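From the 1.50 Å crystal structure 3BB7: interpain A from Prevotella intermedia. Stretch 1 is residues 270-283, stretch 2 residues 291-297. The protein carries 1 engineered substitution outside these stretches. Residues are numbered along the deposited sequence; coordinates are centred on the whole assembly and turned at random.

Stretch 1 270-283: VIDGYNKAGLVSVN
Stretch 2 (291-297) DGYYKID

Two antiparallel strand segments, paired from V280 to V282 and from G292 to Y294, set the frame, and Y293 and L279 cover the most surface across it. The register pairs V280 with Y294, S281 with Y293 and V282 with G292. V280 N donates to Y294 O at 2.9 Å, Y294 N to V280 O at 2.8 Å and V282 N to G292 O at 2.8 Å; the return bond, G292 N to V282 O, is weak at 3.3 Å. S281 and Y293 form the non-hydrogen-bonded pair, their CA atoms 4.4 Å apart, and both side chains point to the same face.

There Y293 (phi/psi -106/132, chi1 m at -78°, chi2 -106°) lays its ring over S281, whose CB sits 3.9 Å from the ring centroid and 18° off the normal. S281 is t, and its OG donates to D272 OD2 at 2.6 Å within the hairpin formed with strand 270-274. The ring edge runs along the backbone near N275, with Y293 CE1 3.8 Å from N275 N, while one water bridges Y293 OH and Y274 O, 2.8 Å from each. G273 lies beside this packing, toward the hydroxyl end of the ring: a CB there would be crowded by S281 CB.

A type I turn, N275 to G278, reverses the chain; G278 at phi/psi 88/-2 adopts angles that call for glycine. Next, L279 (-64/147, chi1 m, chi2 p) points toward the second stretch, bringing its CB 4.1 Å from Y293 CB. Two waters each link A277 O to K295 NZ.

On the other face, V280 (m), V282 (t) and Y294 (m) gather: V282 CG2 lies 4.0 Å from Y294 CD2. V280 CG2 reaches I296 CG2 at 3.9 Å, extending the apolar packing beyond the paired strands. The rule is alternation: backbone bonds hold the register while successive residues serve opposite faces.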

# COMPACT_ATOMS: atom_id res chain seq x y z
N VAL A 270 -1.90 -0.67 -1.34
CA VAL A 270 -3.34 -0.83 -1.52
C VAL A 270 -3.66 -2.30 -1.77
O VAL A 270 -3.00 -2.96 -2.61
CB VAL A 270 -3.90 0.04 -2.68
CG1 VAL A 270 -5.41 -0.11 -2.80
CG2 VAL A 270 -3.49 1.49 -2.46
N ILE A 271 -4.67 -2.82 -1.06
CA ILE A 271 -5.26 -4.12 -1.45
C ILE A 271 -6.44 -3.81 -2.33
O ILE A 271 -7.41 -3.15 -1.91
CB ILE A 271 -5.73 -4.96 -0.23
CG1 ILE A 271 -4.50 -5.35 0.63
CG2 ILE A 271 -6.57 -6.20 -0.70
CD1 ILE A 271 -4.92 -5.96 1.96
N ASP A 272 -6.39 -4.31 -3.55
CA ASP A 272 -7.41 -3.97 -4.52
C ASP A 272 -8.05 -5.17 -5.19
O ASP A 272 -8.64 -5.05 -6.26
CB ASP A 272 -6.89 -2.96 -5.55
CG ASP A 272 -5.85 -3.51 -6.47
OD1 ASP A 272 -5.61 -2.85 -7.51
OD2 ASP A 272 -5.27 -4.59 -6.19
N GLY A 273 -8.00 -6.32 -4.52
CA GLY A 273 -8.71 -7.51 -5.04
C GLY A 273 -8.27 -8.73 -4.24
O GLY A 273 -7.42 -8.63 -3.34
N TYR A 274 -8.79 -9.88 -4.63
CA TYR A 274 -8.37 -11.16 -4.06
C TYR A 274 -8.76 -12.26 -5.01
O TYR A 274 -9.66 -12.07 -5.84
CB TYR A 274 -8.97 -11.42 -2.68
CG TYR A 274 -10.49 -11.47 -2.59
CD1 TYR A 274 -11.22 -10.34 -2.23
CD2 TYR A 274 -11.19 -12.64 -2.86
CE1 TYR A 274 -12.60 -10.40 -2.14
CE2 TYR A 274 -12.56 -12.70 -2.77
CZ TYR A 274 -13.26 -11.58 -2.38
OH TYR A 274 -14.63 -11.63 -2.29
N ASN A 275 -8.06 -13.38 -4.90
CA ASN A 275 -8.39 -14.52 -5.75
C ASN A 275 -9.10 -15.61 -4.95
O ASN A 275 -9.32 -15.47 -3.73
CB ASN A 275 -7.17 -15.02 -6.57
CG ASN A 275 -6.09 -15.70 -5.74
OD1 ASN A 275 -6.28 -16.03 -4.57
ND2 ASN A 275 -4.92 -15.91 -6.37
N LYS A 276 -9.48 -16.69 -5.64
CA LYS A 276 -10.21 -17.77 -4.98
C LYS A 276 -9.44 -18.47 -3.87
O LYS A 276 -10.04 -19.01 -2.95
CB LYS A 276 -10.65 -18.79 -6.03
CG LYS A 276 -11.65 -18.22 -6.97
CD LYS A 276 -12.10 -19.32 -7.91
CE LYS A 276 -13.20 -18.85 -8.83
NZ LYS A 276 -13.44 -19.89 -9.90
N ALA A 277 -8.11 -18.47 -3.97
CA ALA A 277 -7.29 -19.07 -2.96
C ALA A 277 -6.93 -18.11 -1.82
O ALA A 277 -6.17 -18.47 -0.92
CB ALA A 277 -6.04 -19.60 -3.62
N GLY A 278 -7.51 -16.91 -1.83
CA GLY A 278 -7.37 -15.98 -0.72
C GLY A 278 -6.15 -15.07 -0.80
O GLY A 278 -5.96 -14.24 0.10
N LEU A 279 -5.30 -15.21 -1.83
CA LEU A 279 -4.25 -14.18 -2.04
C LEU A 279 -4.88 -12.83 -2.37
O LEU A 279 -5.94 -12.76 -3.00
CB LEU A 279 -3.29 -14.58 -3.17
CG LEU A 279 -2.26 -15.65 -2.81
CD1 LEU A 279 -2.90 -16.99 -2.58
CD2 LEU A 279 -1.21 -15.69 -3.92
N VAL A 280 -4.24 -11.75 -1.93
CA VAL A 280 -4.78 -10.42 -2.20
C VAL A 280 -4.00 -9.72 -3.32
O VAL A 280 -2.77 -9.89 -3.42
CB VAL A 280 -4.82 -9.56 -0.92
CG1 VAL A 280 -5.82 -10.15 0.06
CG2 VAL A 280 -3.42 -9.44 -0.28
N SER A 281 -4.70 -8.96 -4.16
CA SER A 281 -4.06 -8.13 -5.14
C SER A 281 -3.49 -6.92 -4.45
O SER A 281 -4.20 -6.21 -3.72
CB SER A 281 -5.09 -7.70 -6.19
OG SER A 281 -4.50 -6.86 -7.17
N VAL A 282 -2.20 -6.67 -4.67
CA VAL A 282 -1.46 -5.61 -4.00
C VAL A 282 -0.86 -4.63 -5.01
O VAL A 282 -0.22 -5.05 -6.00
CB VAL A 282 -0.33 -6.17 -3.15
CG1 VAL A 282 0.47 -5.05 -2.46
CG2 VAL A 282 -0.85 -7.17 -2.09
N ASN A 283 -1.10 -3.35 -4.74
CA ASN A 283 -0.43 -2.26 -5.44
C ASN A 283 0.51 -1.61 -4.45
O ASN A 283 0.07 -0.94 -3.54
CB ASN A 283 -1.47 -1.28 -5.98
CG ASN A 283 -0.85 -0.21 -6.87
OD1 ASN A 283 0.16 0.39 -6.50
ND2 ASN A 283 -1.42 -0.01 -8.06
N ASP A 291 3.96 -5.42 -8.42
CA ASP A 291 2.53 -5.53 -8.10
C ASP A 291 2.07 -6.93 -8.52
O ASP A 291 2.57 -7.51 -9.50
CB ASP A 291 1.68 -4.46 -8.82
CG ASP A 291 1.93 -3.06 -8.31
OD1 ASP A 291 2.63 -2.90 -7.29
OD2 ASP A 291 1.36 -2.11 -8.93
N GLY A 292 1.15 -7.51 -7.75
CA GLY A 292 0.69 -8.88 -8.01
C GLY A 292 -0.18 -9.38 -6.87
O GLY A 292 -0.69 -8.57 -6.09
N TYR A 293 -0.33 -10.70 -6.78
CA TYR A 293 -1.15 -11.31 -5.72
C TYR A 293 -0.24 -11.94 -4.68
O TYR A 293 0.69 -12.69 -5.01
CB TYR A 293 -2.06 -12.36 -6.33
CG TYR A 293 -3.29 -11.79 -7.02
CD1 TYR A 293 -4.55 -11.89 -6.44
CD2 TYR A 293 -3.18 -11.13 -8.23
CE1 TYR A 293 -5.68 -11.40 -7.10
CE2 TYR A 293 -4.31 -10.63 -8.90
CZ TYR A 293 -5.55 -10.74 -8.30
OH TYR A 293 -6.65 -10.26 -8.98
N TYR A 294 -0.53 -11.65 -3.42
CA TYR A 294 0.34 -12.04 -2.31
C TYR A 294 -0.45 -12.56 -1.13
O TYR A 294 -1.56 -12.11 -0.87
CB TYR A 294 1.17 -10.81 -1.88
CG TYR A 294 2.16 -10.41 -2.96
CD1 TYR A 294 3.42 -11.01 -3.02
CD2 TYR A 294 1.84 -9.46 -3.94
CE1 TYR A 294 4.33 -10.71 -4.02
CE2 TYR A 294 2.78 -9.12 -4.96
CZ TYR A 294 4.03 -9.76 -4.97
OH TYR A 294 4.96 -9.51 -5.95
N LYS A 295 0.13 -13.48 -0.39
CA LYS A 295 -0.51 -13.95 0.84
C LYS A 295 -0.38 -12.95 1.98
O LYS A 295 0.72 -12.46 2.29
CB LYS A 295 0.10 -15.29 1.26
CG LYS A 295 -0.39 -16.44 0.37
CD LYS A 295 -0.04 -17.78 0.95
CE LYS A 295 -0.85 -18.88 0.27
NZ LYS A 295 -2.17 -19.12 0.91
N ILE A 296 -1.50 -12.67 2.63
CA ILE A 296 -1.49 -11.96 3.91
C ILE A 296 -2.20 -12.77 5.02
O ILE A 296 -2.01 -12.47 6.21
CB ILE A 296 -2.05 -10.53 3.88
CG1 ILE A 296 -3.54 -10.55 3.55
CG2 ILE A 296 -1.20 -9.64 2.92
CD1 ILE A 296 -4.27 -9.23 3.86
N ASP A 297 -2.99 -13.77 4.65
CA ASP A 297 -3.70 -14.52 5.70
C ASP A 297 -2.75 -15.09 6.75
O ASP A 297 -3.02 -15.02 7.96
CB ASP A 297 -4.59 -15.62 5.11
CG ASP A 297 -3.88 -16.54 4.12
OD1 ASP A 297 -2.67 -16.39 3.83
OD2 ASP A 297 -4.57 -17.47 3.61
O HOH W 1 -8.78 -11.97 -8.52
O HOH W 2 -4.27 -17.31 0.98
O HOH W 3 -4.15 -20.32 -0.90
O HOH W 4 -3.79 -14.39 1.77